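Local coordinates for 14 kDa fatty acid-binding protein (Schistosoma mansoni, PDB 1VYG) that binds long-chain fatty acids such as arachidonic and oleic acid inside a beta-barrel and may take part in their transport, at residues S5-W10 with F44-D49; H16-V21 with V125-N130; N36-T41 with E56-N61. One frame throughout, in Å; residues are numbered along the deposited sequence. Where two conformers were deposited one is given.

Interaction 1. Residues S5-W10 with F44-D49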
loop_
_atom_site.group_PDB
_atom_site.type_symbol
_atom_site.label_atom_id
_atom_site.label_comp_id
_atom_site.label_asym_id
_atom_site.label_seq_id
_atom_site.Cartn_x
_atom_site.Cartn_y
_atom_site.Cartn_z
ATOM N N SER A 5 -6.224 3.979 -14.328
ATOM C CA SER A 5 -6.749 2.711 -13.849
ATOM C C SER A 5 -6.757 2.667 -12.313
ATOM O O SER A 5 -7.562 1.962 -11.706
ATOM C CB SER A 5 -5.913 1.560 -14.419
ATOM O OG SER A 5 -4.606 1.991 -14.781
ATOM N N PHE A 6 -5.849 3.418 -11.698
ATOM C CA PHE A 6 -5.760 3.473 -10.243
ATOM C C PHE A 6 -6.830 4.310 -9.601
ATOM O O PHE A 6 -7.128 4.098 -8.444
ATOM C CB PHE A 6 -4.412 4.012 -9.799
ATOM C CG PHE A 6 -3.384 2.965 -9.686
ATOM C CD1 PHE A 6 -2.550 2.684 -10.755
ATOM C CD2 PHE A 6 -3.271 2.221 -8.533
ATOM C CE1 PHE A 6 -1.619 1.701 -10.660
ATOM C CE2 PHE A 6 -2.321 1.252 -8.430
ATOM C CZ PHE A 6 -1.505 0.984 -9.500
ATOM N N LEU A 7 -7.386 5.267 -10.338
ATOM C CA LEU A 7 -8.416 6.149 -9.805
ATOM C C LEU A 7 -9.660 5.391 -9.368
ATOM O O LEU A 7 -10.022 4.372 -9.951
ATOM C CB LEU A 7 -8.803 7.206 -10.835
ATOM C CG LEU A 7 -7.916 8.452 -10.898
ATOM C CD1 LEU A 7 -6.556 8.325 -10.196
ATOM C CD2 LEU A 7 -7.730 8.831 -12.350
ATOM N N GLY A 8 -10.302 5.909 -8.328
ATOM C CA GLY A 8 -11.451 5.263 -7.737
ATOM C C GLY A 8 -11.140 4.557 -6.435
ATOM O O GLY A 8 -10.096 4.764 -5.840
ATOM N N LYS A 9 -12.081 3.723 -6.004
ATOM C CA LYS A 9 -11.976 3.023 -4.739
ATOM C C LYS A 9 -11.766 1.540 -4.967
ATOM O O LYS A 9 -12.041 1.012 -6.044
ATOM C CB LYS A 9 -13.220 3.244 -3.876
ATOM C CG LYS A 9 -13.734 4.689 -3.841
ATOM C CD LYS A 9 -13.847 5.251 -2.436
ATOM C CE LYS A 9 -14.991 4.662 -1.700
ATOM N NZ LYS A 9 -14.618 3.274 -1.362
ATOM N N TRP A 10 -11.290 0.888 -3.914
ATOM C CA TRP A 10 -10.815 -0.481 -3.960
ATOM C C TRP A 10 -10.963 -1.069 -2.578
ATOM O O TRP A 10 -10.581 -0.446 -1.615
ATOM C CB TRP A 10 -9.332 -0.522 -4.339
ATOM C CG TRP A 10 -8.967 0.087 -5.663
ATOM C CD1 TRP A 10 -8.544 1.370 -5.894
ATOM C CD2 TRP A 10 -8.957 -0.564 -6.934
ATOM N NE1 TRP A 10 -8.280 1.548 -7.224
ATOM C CE2 TRP A 10 -8.532 0.383 -7.887
ATOM C CE3 TRP A 10 -9.262 -1.856 -7.366
ATOM C CZ2 TRP A 10 -8.402 0.083 -9.222
ATOM C CZ3 TRP A 10 -9.126 -2.153 -8.704
ATOM C CH2 TRP A 10 -8.700 -1.189 -9.616
ATOM N N PHE A 44 -7.699 6.038 -4.661
ATOM C CA PHE A 44 -6.712 6.894 -5.284
ATOM C C PHE A 44 -7.423 8.048 -5.984
ATOM O O PHE A 44 -8.518 7.876 -6.497
ATOM C CB PHE A 44 -5.879 6.130 -6.306
ATOM C CG PHE A 44 -5.160 4.938 -5.748
ATOM C CD1 PHE A 44 -5.773 3.710 -5.691
ATOM C CD2 PHE A 44 -3.847 5.043 -5.321
ATOM C CE1 PHE A 44 -5.107 2.619 -5.186
ATOM C CE2 PHE A 44 -3.171 3.943 -4.818
ATOM C CZ PHE A 44 -3.801 2.738 -4.741
ATOM N N THR A 45 -6.792 9.220 -5.974
ATOM C CA THR A 45 -7.138 10.334 -6.852
ATOM C C THR A 45 -5.849 10.961 -7.362
ATOM O O THR A 45 -4.862 11.083 -6.628
ATOM C CB THR A 45 -7.982 11.431 -6.135
ATOM O OG1 THR A 45 -7.269 11.953 -5.009
ATOM C CG2 THR A 45 -9.256 10.860 -5.548
ATOM N N MET A 46 -5.862 11.340 -8.634
ATOM C CA MET A 46 -4.758 12.097 -9.209
ATOM C C MET A 46 -5.201 13.563 -9.203
ATOM O O MET A 46 -6.308 13.893 -9.663
ATOM C CB MET A 46 -4.429 11.621 -10.633
ATOM C CG MET A 46 -3.174 10.743 -10.744
ATOM S SD MET A 46 -1.648 11.632 -10.354
ATOM C CE MET A 46 -0.573 11.037 -11.610
ATOM N N ASP A 47 -4.335 14.420 -8.665
ATOM C CA ASP A 47 -4.581 15.861 -8.604
ATOM C C ASP A 47 -3.375 16.630 -9.140
ATOM O O ASP A 47 -2.473 17.046 -8.391
ATOM C CB ASP A 47 -4.898 16.253 -7.177
ATOM C CG ASP A 47 -5.945 15.365 -6.578
ATOM O OD1 ASP A 47 -7.130 15.565 -6.945
ATOM O OD2 ASP A 47 -5.668 14.430 -5.782
ATOM N N GLY A 48 -3.376 16.806 -10.457
ATOM C CA GLY A 48 -2.237 17.353 -11.153
ATOM C C GLY A 48 -1.146 16.314 -11.086
ATOM O O GLY A 48 -1.411 15.128 -11.313
ATOM N N ASP A 49 0.061 16.749 -10.729
ATOM C CA ASP A 49 1.229 15.860 -10.669
ATOM C C ASP A 49 1.369 15.144 -9.301
ATOM O O ASP A 49 2.357 14.434 -9.071
ATOM C CB ASP A 49 2.532 16.620 -11.031
ATOM C CG ASP A 49 2.453 18.124 -10.750
ATOM O OD1 ASP A 49 2.783 18.538 -9.610
ATOM O OD2 ASP A 49 2.072 18.962 -11.610
#
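Phe6 turns the edge of its ring onto the face of Phe44: Phe6 CD2 stands over the centre of the Phe44 ring, 3.8 Å from Phe44 CE1, and the two planes are 76° apart, a T-shaped (edge-to-face) pair. The backbone of the same residue serves a second ring. Phe6 O takes a nearly straight hydrogen bond from Trp10 NE1, 3.1 Å long, in which the oxygen lies in the plane of the indole while the NH stands above the carbonyl plane; this bond fixes the rotation of the indole. Leu7 leaves its backbone on the side away from 44-49, yet chi1 of -84° sets CG beside its own N and lets CD1 curl back over the other strand, to 3.5 Å from Met46 N and 3.9 Å from Met46 CB. Leu7 O is bound by the guanidinium of Arg133. At Gly8, which has a positive phi of 104°, the first strand of the barrel begins, and it pairs antiparallel with strand 41-47, as the first and second strands do in fatty-acid binding proteins. Gly8 and Phe44 form a hydrogen-bonded pair, with Gly8 N to Phe44 O at 3.2 Å and Phe44 N to Gly8 O at 3.0 Å. Trp10 closes the aromatic cluster from another side: its CD1 lies at the edge of the Phe44 ring, near that ring's plane, 3.6 Å from Phe44 CD1. Met116 of strand 115-122 touches all three aromatic side chains, and Arg109, a fatty-acid-binding residue, lies against Phe6 and Phe44.

Interaction 2. Residues H16-V21 with V125-N130. With ACD (arachidonic acid), chain B.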
loop_
_atom_site.group_PDB
_atom_site.type_symbol
_atom_site.label_atom_id
_atom_site.label_comp_id
_atom_site.label_asym_id
_atom_site.label_seq_id
_atom_site.Cartn_x
_atom_site.Cartn_y
_atom_site.Cartn_z
ATOM N N HIS A 16 -2.638 -12.977 0.960
ATOM C CA HIS A 16 -1.889 -14.213 1.110
ATOM C C HIS A 16 -0.488 -13.911 1.628
ATOM O O HIS A 16 0.227 -13.071 1.081
ATOM C CB HIS A 16 -1.828 -14.956 -0.232
ATOM C CG HIS A 16 -1.152 -16.297 -0.172
ATOM N ND1 HIS A 16 -1.538 -17.357 -0.961
ATOM C CD2 HIS A 16 -0.108 -16.745 0.562
ATOM C CE1 HIS A 16 -0.763 -18.398 -0.714
ATOM N NE2 HIS A 16 0.115 -18.051 0.207
ATOM N N ASN A 17 -0.162 -14.556 2.744
ATOM C CA ASN A 17 1.163 -14.549 3.360
ATOM C C ASN A 17 1.496 -13.222 4.022
ATOM O O ASN A 17 2.661 -12.856 4.104
ATOM C CB ASN A 17 2.261 -14.945 2.349
ATOM C CG ASN A 17 3.582 -15.246 3.006
ATOM O OD1 ASN A 17 4.642 -14.964 2.459
ATOM N ND2 ASN A 17 3.525 -15.818 4.196
ATOM N N PHE A 18 0.484 -12.517 4.515
ATOM C CA PHE A 18 0.679 -11.167 5.038
ATOM C C PHE A 18 1.250 -11.152 6.457
ATOM O O PHE A 18 1.936 -10.200 6.838
ATOM C CB PHE A 18 -0.632 -10.372 4.994
ATOM C CG PHE A 18 -0.477 -8.888 5.271
ATOM C CD1 PHE A 18 -1.286 -8.259 6.197
ATOM C CD2 PHE A 18 0.457 -8.123 4.583
ATOM C CE1 PHE A 18 -1.153 -6.902 6.447
ATOM C CE2 PHE A 18 0.595 -6.760 4.840
ATOM C CZ PHE A 18 -0.209 -6.154 5.763
ATOM N N ASP A 19 0.965 -12.188 7.243
ATOM C CA ASP A 19 1.532 -12.278 8.582
ATOM C C ASP A 19 3.045 -12.455 8.543
ATOM O O ASP A 19 3.744 -12.009 9.452
ATOM C CB ASP A 19 0.908 -13.400 9.390
ATOM C CG ASP A 19 1.089 -13.199 10.893
ATOM O OD1 ASP A 19 1.827 -13.990 11.531
ATOM O OD2 ASP A 19 0.528 -12.280 11.519
ATOM N N ALA A 20 3.545 -13.103 7.495
ATOM C CA ALA A 20 4.976 -13.251 7.317
ATOM C C ALA A 20 5.669 -11.901 7.157
ATOM O O ALA A 20 6.699 -11.669 7.806
ATOM C CB ALA A 20 5.285 -14.142 6.128
ATOM N N VAL A 21 5.115 -11.008 6.323
ATOM C CA VAL A 21 5.859 -9.800 5.962
ATOM C C VAL A 21 5.930 -8.879 7.142
ATOM O O VAL A 21 6.934 -8.192 7.339
ATOM C CB VAL A 21 5.320 -8.986 4.735
ATOM C CG1 VAL A 21 5.010 -9.877 3.558
ATOM C CG2 VAL A 21 4.121 -8.062 5.115
ATOM N N VAL A 125 10.752 -12.101 1.882
ATOM C CA VAL A 125 9.357 -12.415 2.194
ATOM C C VAL A 125 8.405 -11.588 1.309
ATOM O O VAL A 125 8.675 -10.430 0.993
ATOM C CB VAL A 125 9.032 -12.168 3.695
ATOM C CG1 VAL A 125 7.667 -12.717 4.057
ATOM C CG2 VAL A 125 10.094 -12.804 4.601
ATOM N N THR A 126 7.300 -12.217 0.918
ATOM C CA THR A 126 6.357 -11.669 -0.036
ATOM C C THR A 126 4.936 -12.051 0.325
ATOM O O THR A 126 4.624 -13.205 0.599
ATOM C CB THR A 126 6.669 -12.168 -1.439
ATOM O OG1 THR A 126 7.954 -11.697 -1.819
ATOM C CG2 THR A 126 5.737 -11.545 -2.488
ATOM N N ALA A 127 4.079 -11.047 0.321
ATOM C CA ALA A 127 2.674 -11.217 0.509
ATOM C C ALA A 127 2.039 -10.584 -0.695
ATOM O O ALA A 127 2.621 -9.729 -1.349
ATOM C CB ALA A 127 2.224 -10.529 1.757
ATOM N N ILE A 128 0.845 -11.035 -1.010
ATOM C CA ILE A 128 0.107 -10.501 -2.130
ATOM C C ILE A 128 -1.266 -10.198 -1.609
ATOM O O ILE A 128 -1.867 -11.007 -0.923
ATOM C CB ILE A 128 0.053 -11.513 -3.291
ATOM C CG1 ILE A 128 1.463 -11.662 -3.894
ATOM C CG2 ILE A 128 -0.979 -11.060 -4.337
ATOM C CD1 ILE A 128 1.598 -12.714 -4.932
ATOM N N ARG A 129 -1.753 -9.019 -1.952
ATOM C CA ARG A 129 -3.043 -8.565 -1.503
ATOM C C ARG A 129 -3.823 -8.081 -2.690
ATOM O O ARG A 129 -3.400 -7.194 -3.392
ATOM C CB ARG A 129 -2.864 -7.476 -0.457
ATOM C CG ARG A 129 -2.665 -8.097 0.912
ATOM C CD ARG A 129 -1.865 -7.281 1.861
ATOM N NE ARG A 129 -2.643 -6.189 2.443
ATOM C CZ ARG A 129 -3.563 -6.328 3.386
ATOM N NH1 ARG A 129 -4.184 -5.255 3.843
ATOM N NH2 ARG A 129 -3.880 -7.519 3.877
ATOM N N ASN A 130 -4.959 -8.708 -2.925
ATOM C CA ASN A 130 -5.838 -8.309 -3.993
ATOM C C ASN A 130 -6.971 -7.422 -3.511
ATOM O O ASN A 130 -7.556 -7.657 -2.476
ATOM C CB ASN A 130 -6.367 -9.534 -4.670
ATOM C CG ASN A 130 -5.325 -10.202 -5.497
ATOM O OD1 ASN A 130 -5.229 -11.422 -5.523
ATOM N ND2 ASN A 130 -4.529 -9.411 -6.187
HETATM C C1 ACD B . -1.860 -2.452 0.960
HETATM C C2 ACD B . -0.450 -2.848 1.304
HETATM C C3 ACD B . -0.009 -2.035 2.518
HETATM C C4 ACD B . 0.915 -2.886 3.393
HETATM C C5 ACD B . 2.345 -2.359 3.361
HETATM C C6 ACD B . 3.191 -2.758 4.324
HETATM C C7 ACD B . 2.749 -3.721 5.407
HETATM C C8 ACD B . 3.240 -3.118 6.669
HETATM C C9 ACD B . 2.556 -2.983 7.801
HETATM C C10 ACD B . 1.143 -3.407 8.055
HETATM C C11 ACD B . 1.079 -3.517 9.555
HETATM C C12 ACD B . -0.024 -3.815 10.217
HETATM C C13 ACD B . -1.320 -4.050 9.511
HETATM C C14 ACD B . -2.378 -3.140 10.116
HETATM C C15 ACD B . -3.502 -2.819 9.466
HETATM C C16 ACD B . -3.845 -3.366 8.088
HETATM C C17 ACD B . -3.908 -2.249 7.059
HETATM C C18 ACD B . -4.941 -1.202 7.464
HETATM C C19 ACD B . -4.229 0.126 7.682
HETATM C C20 ACD B . -5.168 1.235 8.163
HETATM O O1 ACD B . -2.149 -1.315 0.575
HETATM O O2 ACD B . -2.793 -3.383 1.111
#
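The carboxylate end of the fatty-acid site and the start of the helical lid of this FABP barrel meet here, where strand 8-16 runs out beside the last strand, 125-133, and the chain turns into helix 18-23. His16 and Ile128 make the final antiparallel hydrogen-bonded pair, His16 N to Ile128 O at 2.8 Å and Ile128 N to His16 O at 3.0 Å. Beyond it the helix lies against the strand through small apolar groups. Val21 CG1 rests on Ala127 CB at 3.4 Å, and Val125 CG1 reaches Ala20 CB at 3.5 Å. The aromatic ring of Phe18 leans inward from the first turn of the helix, its edge toward Ala127 CB. Over one of its faces lies the guanidinium of Arg129, stacked with the planes 17° apart; Arg129 CZ is 4.0 Å from the ring centroid in a cation-pi contact, and the CD methylene covers the same face. A bend at chi3 (78°) folds the arginine chain back so that CD and the guanidinium can both lie on the ring. Ser15 OG binds Arg129 NH2, so stack and hydroxyl together hold the guanidinium flat. Arg129 belongs to the experimentally established fatty-acid site. The ring edge of Phe18 meets the acyl chain, CE2 to C7 of arachidonic acid at 3.8 Å. Tyr131 and Arg109 hydrogen-bond the arachidonic acid, as does Arg129, whose NE donates to O2 of the carboxylate at 3.1 Å, with 160° at the hydrogen.

Interaction 3. Residues N36-T41 with E56-N61. With ACD (arachidonic acid), chain B.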
loop_
_atom_site.group_PDB
_atom_site.type_symbol
_atom_site.label_atom_id
_atom_site.label_comp_id
_atom_site.label_asym_id
_atom_site.label_seq_id
_atom_site.Cartn_x
_atom_site.Cartn_y
_atom_site.Cartn_z
ATOM N N ASN A 36 -4.392 -8.848 9.921
ATOM C CA ASN A 36 -4.890 -10.094 9.348
ATOM C C ASN A 36 -6.426 -10.209 9.303
ATOM O O ASN A 36 -6.939 -11.094 8.630
ATOM C CB ASN A 36 -4.279 -11.282 10.108
ATOM C CG ASN A 36 -2.749 -11.241 10.116
ATOM O OD1 ASN A 36 -2.125 -10.814 9.143
ATOM N ND2 ASN A 36 -2.148 -11.669 11.218
ATOM N N THR A 37 -7.151 -9.333 10.006
ATOM C CA THR A 37 -8.613 -9.347 9.965
ATOM C C THR A 37 -9.199 -8.295 9.024
ATOM O O THR A 37 -9.994 -8.627 8.137
ATOM C CB THR A 37 -9.229 -9.143 11.371
ATOM O OG1 THR A 37 -8.719 -7.947 11.963
ATOM C CG2 THR A 37 -8.819 -10.255 12.329
ATOM N N VAL A 38 -8.820 -7.032 9.210
ATOM C CA VAL A 38 -9.515 -5.940 8.530
ATOM C C VAL A 38 -9.282 -5.925 7.028
ATOM O O VAL A 38 -8.252 -6.374 6.527
ATOM C CB VAL A 38 -9.158 -4.547 9.072
ATOM C CG1 VAL A 38 -9.117 -4.551 10.592
ATOM C CG2 VAL A 38 -7.848 -4.051 8.475
ATOM N N THR A 39 -10.274 -5.381 6.337
ATOM C CA THR A 39 -10.291 -5.299 4.892
ATOM C C THR A 39 -10.391 -3.817 4.539
ATOM O O THR A 39 -11.474 -3.257 4.461
ATOM C CB THR A 39 -11.476 -6.116 4.321
ATOM O OG1 THR A 39 -12.706 -5.690 4.908
ATOM C CG2 THR A 39 -11.389 -7.569 4.756
ATOM N N PRO A 40 -9.248 -3.175 4.347
ATOM C CA PRO A 40 -9.235 -1.756 4.058
ATOM C C PRO A 40 -9.836 -1.447 2.707
ATOM O O PRO A 40 -9.951 -2.323 1.847
ATOM C CB PRO A 40 -7.741 -1.429 4.042
ATOM C CG PRO A 40 -7.120 -2.508 4.710
ATOM C CD PRO A 40 -7.878 -3.709 4.352
ATOM N N THR A 41 -10.188 -0.180 2.545
ATOM C CA THR A 41 -10.669 0.354 1.306
ATOM C C THR A 41 -9.737 1.476 0.964
ATOM O O THR A 41 -9.699 2.476 1.654
ATOM C CB THR A 41 -12.110 0.857 1.481
ATOM O OG1 THR A 41 -12.967 -0.265 1.725
ATOM C CG2 THR A 41 -12.685 1.445 0.199
ATOM N N GLU A 56 -8.822 3.314 4.325
ATOM C CA GLU A 56 -9.813 3.342 5.375
ATOM C C GLU A 56 -10.083 1.953 5.900
ATOM O O GLU A 56 -10.528 1.085 5.169
ATOM C CB GLU A 56 -11.143 3.924 4.887
ATOM C CG GLU A 56 -11.101 5.383 4.482
ATOM C CD GLU A 56 -12.372 5.791 3.778
ATOM O OE1 GLU A 56 -12.590 5.308 2.636
ATOM O OE2 GLU A 56 -13.150 6.576 4.367
ATOM N N SER A 57 -9.822 1.757 7.183
ATOM C CA SER A 57 -10.269 0.565 7.885
ATOM C C SER A 57 -10.856 0.993 9.210
ATOM O O SER A 57 -10.895 2.178 9.550
ATOM C CB SER A 57 -9.102 -0.405 8.105
ATOM O OG SER A 57 -8.002 0.247 8.721
ATOM N N THR A 58 -11.306 0.014 9.968
ATOM C CA THR A 58 -11.734 0.249 11.343
ATOM C C THR A 58 -10.521 0.615 12.213
ATOM O O THR A 58 -10.660 1.340 13.184
ATOM C CB THR A 58 -12.468 -0.997 11.891
ATOM O OG1 THR A 58 -11.689 -2.174 11.639
ATOM C CG2 THR A 58 -13.791 -1.231 11.117
ATOM N N PHE A 59 -9.335 0.136 11.845
ATOM C CA PHE A 59 -8.133 0.418 12.614
ATOM C C PHE A 59 -7.766 1.900 12.540
ATOM O O PHE A 59 -7.902 2.632 13.526
ATOM C CB PHE A 59 -6.977 -0.444 12.112
ATOM C CG PHE A 59 -5.702 -0.253 12.872
ATOM C CD1 PHE A 59 -4.508 -0.090 12.200
ATOM C CD2 PHE A 59 -5.696 -0.264 14.263
ATOM C CE1 PHE A 59 -3.339 0.077 12.881
ATOM C CE2 PHE A 59 -4.524 -0.118 14.951
ATOM C CZ PHE A 59 -3.340 0.057 14.258
ATOM N N LYS A 60 -7.304 2.324 11.366
ATOM C CA LYS A 60 -6.990 3.716 11.076
ATOM C C LYS A 60 -7.484 4.091 9.692
ATOM O O LYS A 60 -7.634 3.234 8.811
ATOM C CB LYS A 60 -5.486 3.927 11.114
ATOM C CG LYS A 60 -4.867 3.572 12.438
ATOM C CD LYS A 60 -3.394 3.894 12.500
ATOM C CE LYS A 60 -2.886 3.698 13.925
ATOM N NZ LYS A 60 -1.392 3.672 14.022
ATOM N N ASN A 61 -7.738 5.376 9.514
ATOM C CA ASN A 61 -7.862 5.962 8.191
ATOM C C ASN A 61 -6.661 6.842 7.967
ATOM O O ASN A 61 -6.645 7.948 8.437
ATOM C CB ASN A 61 -9.139 6.796 8.051
ATOM C CG ASN A 61 -10.374 6.017 8.380
ATOM O OD1 ASN A 61 -11.167 6.434 9.202
ATOM N ND2 ASN A 61 -10.542 4.869 7.748
HETATM C C1 ACD B . -1.860 -2.452 0.960
HETATM C C2 ACD B . -0.450 -2.848 1.304
HETATM C C3 ACD B . -0.009 -2.035 2.518
HETATM C C4 ACD B . 0.915 -2.886 3.393
HETATM C C5 ACD B . 2.345 -2.359 3.361
HETATM C C6 ACD B . 3.191 -2.758 4.324
HETATM C C7 ACD B . 2.749 -3.721 5.407
HETATM C C8 ACD B . 3.240 -3.118 6.669
HETATM C C9 ACD B . 2.556 -2.983 7.801
HETATM C C10 ACD B . 1.143 -3.407 8.055
HETATM C C11 ACD B . 1.079 -3.517 9.555
HETATM C C12 ACD B . -0.024 -3.815 10.217
HETATM C C13 ACD B . -1.320 -4.050 9.511
HETATM C C14 ACD B . -2.378 -3.140 10.116
HETATM C C15 ACD B . -3.502 -2.819 9.466
HETATM C C16 ACD B . -3.845 -3.366 8.088
HETATM C C17 ACD B . -3.908 -2.249 7.059
HETATM C C18 ACD B . -4.941 -1.202 7.464
HETATM C C19 ACD B . -4.229 0.126 7.682
HETATM C C20 ACD B . -5.168 1.235 8.163
HETATM O O1 ACD B . -2.149 -1.315 0.575
HETATM O O2 ACD B . -2.793 -3.383 1.111
HETATM O O HOH W 1 -10.713 4.532 0.873
#
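Thr41 and Glu56 face each other as an antiparallel hydrogen-bonded pair, with Thr41 N to Glu56 O and Glu56 N to Thr41 O both 2.9 Å; the backbones stay close at Pro40 and Ser57 and separate beyond them. Pro40 has no N-H to offer; its CA instead lies 3.3 Å from Glu56 O in a CA-H...O contact, so that oxygen is approached from both Pro40 and Thr41. The Glu56 side chain runs out extended beyond CG, and a water sits between its OE1 and Thr41 O, but so close to Thr41 O that its place there is doubtful. Past the pair, Val38 spans the separation. Its CG2, set between N and the carbonyl carbon (chi1 -43°), meets Ser57 CB at 3.9 Å. Its CG1 lies 3.7 Å from Thr58 OG1, Val38 and Thr58 lying alongside and pointing opposite ways. Ser57 is tied into its own turn: OG donates to Lys60 O at 3.0 Å, in the carbonyl plane on a lone pair, and Ser57 N donates to the same oxygen, which therefore carries two bonds. This is the portal region of a fatty-acid-binding barrel, between the linker that follows helix 29-37 and the turn joining strands 50-56 and 61-66. The far half of the arachidonic acid chain lies against both: Pro40 CG is 3.7 Å from C18, Ser57 OG a close 3.1 Å from C20, and Phe59 touches C15 obliquely while its side chain also packs on Thr31 and Ile34 of the helix. Ser57 OG and Lys60 O are bonded to each other where they meet the terminal methyl, so the hydrocarbon tail probably costs them no hydrogen bond.

How the interactions relate
Interactions 2 and 3 both touch the same arachidonic acid, interaction 2 at the carboxylate and middle of the chain and interaction 3 along its far half; their centres are 16 Å apart. They meet directly where Asp19 OD2 lies 2.8 Å from Asn36 ND2, a probable hydrogen bond between the two helices of the lid, and where Arg129 packs on Pro40. Interaction 1 belongs to the other end of the barrel, its centre 24 Å from that of interaction 2, with the side chain of Phe44 about 7 Å from the ligand. It reaches interaction 3 through Trp10 O, 3.4 Å from Thr41 CG2. Strand 8-16 links interactions 1 and 2, and strand 41-47 links interactions 1 and 3.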